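Local coordinates for protein glycine oxidase (Bacillus cereus ATCC 14579, PDB 7CYX) that probably oxidises glycine with molecular oxygen to glyoxylate, ammonium and hydrogen peroxide, using a bound FAD cofactor, as a step towards thiamine diphosphate, at residues E231-S237 and G259-A265. Numbering follows the deposited sequence.
Sequences EVVAVRS and GRYVIGA
V235 (m) sits at the apolar centre of two antiparallel strands: its CG2 lies 3.8 Å from CB of Y261 (m) and 4.3 Å from CD1 of I263 (m, t), with V233 on this same face; I263 packs against I284 and A288 of helix 278-291, and V235 and I263 also meet L295. The other face carries V232, A234 and V262, and further along R236 and R260; V232 CG2 meets V262 CG1 at 3.8 Å. Both strands are extended, their axes 4.6 Å apart at closest and 159° between directions. V233 pairs with I263 and V235 with Y261 as hydrogen-bonded pairs (CA-CA 5.2 Å each): V233 N to I263 O 2.9 Å, I263 N to V233 O 2.8 Å, V235 N to Y261 O 2.8 Å, Y261 N to V235 O 2.7 Å. A234-V262 and R236-R260 are non-hydrogen-bonded pairs, CA-CA 4.4 and 4.5 Å. S237 N to G259 O (2.9 Å) closes the far end, where G259 has positive phi (65°) and a CB would clash with S237 O. There R236 NH2 lies 3.3 Å from R260 CD and 4.4 Å from R260 NE; E301 of neighbouring strand 299-311 salt-bridges both arginines, probably offsetting the like charges. At the other end a cis peptide precedes A265, whose CA approaches E231 O at 3.4 Å, while E231 OE1 forms a salt bridge with K268 and a hydrogen bond with T266. V232 and A265 touch FAD, so these neighbouring strands carry the large mixed sheet of this DAO-family flavoenzyme up to its cofactor pocket.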
ATOM      1  N   GLU A 231       7.923   1.486  21.718  1.00 41.40           N
ATOM      2  CA  GLU A 231       8.812   0.749  20.859  1.00 42.42           C
ATOM      3  C   GLU A 231       8.052  -0.461  20.346  1.00 41.33           C
ATOM      4  O   GLU A 231       7.339  -1.085  21.127  1.00 42.68           O
ATOM      5  CB  GLU A 231      10.054   0.261  21.609  1.00 45.72           C
ATOM      6  CG  GLU A 231      11.087   1.334  21.859  1.00 47.91           C
ATOM      7  CD  GLU A 231      11.840   1.188  23.166  1.00 51.63           C
ATOM      8  OE1 GLU A 231      11.166   1.135  24.219  1.00 47.36           O
ATOM      9  OE2 GLU A 231      13.097   1.111  23.119  1.00 49.70           O
ATOM     10  N   VAL A 232       8.201  -0.750  19.042  1.00 42.40           N
ATOM     11  CA  VAL A 232       7.533  -1.865  18.428  1.00 46.93           C
ATOM     12  C   VAL A 232       8.474  -2.589  17.457  1.00 48.44           C
ATOM     13  O   VAL A 232       9.447  -2.033  16.956  1.00 50.45           O
ATOM     14  CB  VAL A 232       6.183  -1.471  17.802  1.00 49.31           C
ATOM     15  CG1 VAL A 232       5.857   0.002  17.967  1.00 48.31           C
ATOM     16  CG2 VAL A 232       6.047  -1.911  16.358  1.00 50.91           C
ATOM     17  N   VAL A 233       8.160  -3.875  17.250  1.00 50.16           N
ATOM     18  CA  VAL A 233       8.924  -4.816  16.444  1.00 45.84           C
ATOM     19  C   VAL A 233       8.001  -5.354  15.350  1.00 47.55           C
ATOM     20  O   VAL A 233       6.791  -5.469  15.558  1.00 46.12           O
ATOM     21  CB  VAL A 233       9.461  -5.943  17.340  1.00 47.17           C
ATOM     22  CG1 VAL A 233       9.689  -7.228  16.576  1.00 55.60           C
ATOM     23  CG2 VAL A 233      10.714  -5.522  18.085  1.00 46.62           C
ATOM     24  N   ALA A 234       8.578  -5.686  14.194  1.00 46.71           N
ATOM     25  CA  ALA A 234       7.821  -6.255  13.074  1.00 45.51           C
ATOM     26  C   ALA A 234       8.569  -7.467  12.525  1.00 43.78           C
ATOM     27  O   ALA A 234       9.785  -7.422  12.342  1.00 44.68           O
ATOM     28  CB  ALA A 234       7.624  -5.214  11.986  1.00 46.52           C
ATOM     29  N   VAL A 235       7.831  -8.542  12.250  1.00 47.39           N
ATOM     30  CA  VAL A 235       8.406  -9.688  11.601  1.00 50.47           C
ATOM     31  C   VAL A 235       7.532 -10.074  10.406  1.00 51.28           C
ATOM     32  O   VAL A 235       6.367  -9.722  10.337  1.00 46.11           O
ATOM     33  CB  VAL A 235       8.560 -10.846  12.596  1.00 55.32           C
ATOM     34  CG1 VAL A 235       9.371 -10.426  13.810  1.00 54.60           C
ATOM     35  CG2 VAL A 235       7.212 -11.407  13.010  1.00 61.12           C
ATOM     36  N   ARG A 236       8.138 -10.796   9.466  1.00 54.79           N
ATOM     37  CA  ARG A 236       7.450 -11.347   8.319  1.00 57.98           C
ATOM     38  C   ARG A 236       7.348 -12.861   8.518  1.00 55.94           C
ATOM     39  O   ARG A 236       8.189 -13.438   9.173  1.00 54.45           O
ATOM     40  CB  ARG A 236       8.235 -11.027   7.045  1.00 61.98           C
ATOM     41  CG  ARG A 236       8.460  -9.540   6.803  1.00 68.76           C
ATOM     42  CD  ARG A 236       7.571  -9.035   5.690  1.00 75.67           C
ATOM     43  NE  ARG A 236       7.471  -7.582   5.607  1.00 85.30           N
ATOM     44  CZ  ARG A 236       6.551  -6.947   4.880  1.00 81.21           C
ATOM     45  NH1 ARG A 236       5.659  -7.643   4.188  1.00 66.17           N
ATOM     46  NH2 ARG A 236       6.531  -5.628   4.840  1.00 78.18           N
ATOM     47  N   SER A 237       6.324 -13.488   7.940  1.00 54.57           N
ATOM     48  CA  SER A 237       6.215 -14.943   7.976  1.00 55.60           C
ATOM     49  C   SER A 237       5.522 -15.441   6.705  1.00 54.65           C
ATOM     50  O   SER A 237       4.651 -14.794   6.164  1.00 59.16           O
ATOM     51  CB  SER A 237       5.495 -15.404   9.207  1.00 54.37           C
ATOM     52  OG  SER A 237       4.974 -16.710   9.029  1.00 51.48           O
ATOM     53  N   GLY A 259       1.837 -10.621   4.886  1.00 54.52           N
ATOM     54  CA  GLY A 259       2.519 -11.583   5.776  1.00 52.26           C
ATOM     55  C   GLY A 259       3.445 -10.886   6.766  1.00 51.96           C
ATOM     56  O   GLY A 259       4.471 -11.459   7.172  1.00 52.53           O
ATOM     57  N   ARG A 260       3.056  -9.665   7.167  1.00 48.49           N
ATOM     58  CA  ARG A 260       3.721  -8.876   8.192  1.00 50.96           C
ATOM     59  C   ARG A 260       2.977  -9.017   9.541  1.00 48.45           C
ATOM     60  O   ARG A 260       1.732  -8.901   9.600  1.00 50.29           O
ATOM     61  CB  ARG A 260       3.804  -7.421   7.717  1.00 53.47           C
ATOM     62  CG  ARG A 260       4.760  -6.558   8.532  1.00 63.37           C
ATOM     63  CD  ARG A 260       5.168  -5.248   7.872  1.00 55.42           C
ATOM     64  NE  ARG A 260       4.562  -4.099   8.504  1.00 54.82           N
ATOM     65  CZ  ARG A 260       5.219  -3.025   8.933  1.00 58.54           C
ATOM     66  NH1 ARG A 260       6.539  -2.968   8.895  1.00 55.80           N
ATOM     67  NH2 ARG A 260       4.537  -1.987   9.371  1.00 52.28           N
ATOM     68  N   TYR A 261       3.745  -9.256  10.621  1.00 46.15           N
ATOM     69  CA  TYR A 261       3.263  -9.293  12.033  1.00 42.98           C
ATOM     70  C   TYR A 261       3.922  -8.154  12.816  1.00 47.79           C
ATOM     71  O   TYR A 261       5.160  -8.044  12.850  1.00 51.90           O
ATOM     72  CB  TYR A 261       3.475 -10.691  12.633  1.00 45.38           C
ATOM     73  CG  TYR A 261       2.682 -11.709  11.857  1.00 44.96           C
ATOM     74  CD1 TYR A 261       3.188 -12.222  10.685  1.00 45.03           C
ATOM     75  CD2 TYR A 261       1.366 -12.006  12.178  1.00 46.16           C
ATOM     76  CE1 TYR A 261       2.456 -13.075   9.888  1.00 41.69           C
ATOM     77  CE2 TYR A 261       0.618 -12.873  11.401  1.00 49.57           C
ATOM     78  CZ  TYR A 261       1.163 -13.394  10.242  1.00 48.23           C
ATOM     79  OH  TYR A 261       0.459 -14.230   9.434  1.00 49.82           O
ATOM     80  N   VAL A 262       3.081  -7.292  13.408  1.00 43.04           N
ATOM     81  CA  VAL A 262       3.531  -6.119  14.167  1.00 43.51           C
ATOM     82  C   VAL A 262       3.207  -6.339  15.643  1.00 41.86           C
ATOM     83  O   VAL A 262       2.061  -6.681  15.970  1.00 45.43           O
ATOM     84  CB  VAL A 262       2.887  -4.821  13.639  1.00 41.11           C
ATOM     85  CG1 VAL A 262       3.214  -3.629  14.508  1.00 42.70           C
ATOM     86  CG2 VAL A 262       3.285  -4.539  12.206  1.00 41.33           C
ATOM     87  N   ILE A 263       4.214  -6.129  16.510  1.00 41.55           N
ATOM     88  CA  ILE A 263       4.214  -6.584  17.899  1.00 38.92           C
ATOM     89  C   ILE A 263       4.760  -5.483  18.804  1.00 42.90           C
ATOM     90  O   ILE A 263       5.893  -5.049  18.638  1.00 48.23           O
ATOM     91  CB  ILE A 263       5.084  -7.843  18.058  1.00 41.71           C
ATOM     92  CG1 ILE A 263       4.859  -8.877  16.957  1.00 42.92           C
ATOM     93  CG2 ILE A 263       4.899  -8.446  19.437  1.00 48.07           C
ATOM     94  CD1 ILE A 263       6.011  -9.829  16.786  1.00 44.35           C
ATOM     95  N   GLY A 264       3.980  -5.117  19.817  1.00 46.67           N
ATOM     96  CA  GLY A 264       4.305  -4.024  20.717  1.00 47.57           C
ATOM     97  C   GLY A 264       3.329  -3.959  21.891  1.00 48.20           C
ATOM     98  O   GLY A 264       2.489  -4.833  22.030  1.00 53.00           O
ATOM     99  N   ALA A 265       3.453  -2.954  22.761  1.00 46.91           N
ATOM    100  CA  ALA A 265       4.417  -1.883  22.633  1.00 49.17           C
ATOM    101  C   ALA A 265       4.785  -1.383  24.035  1.00 48.28           C
ATOM    102  O   ALA A 265       3.923  -1.333  24.919  1.00 44.06           O
ATOM    103  CB  ALA A 265       3.805  -0.794  21.787  1.00 55.15           C
TER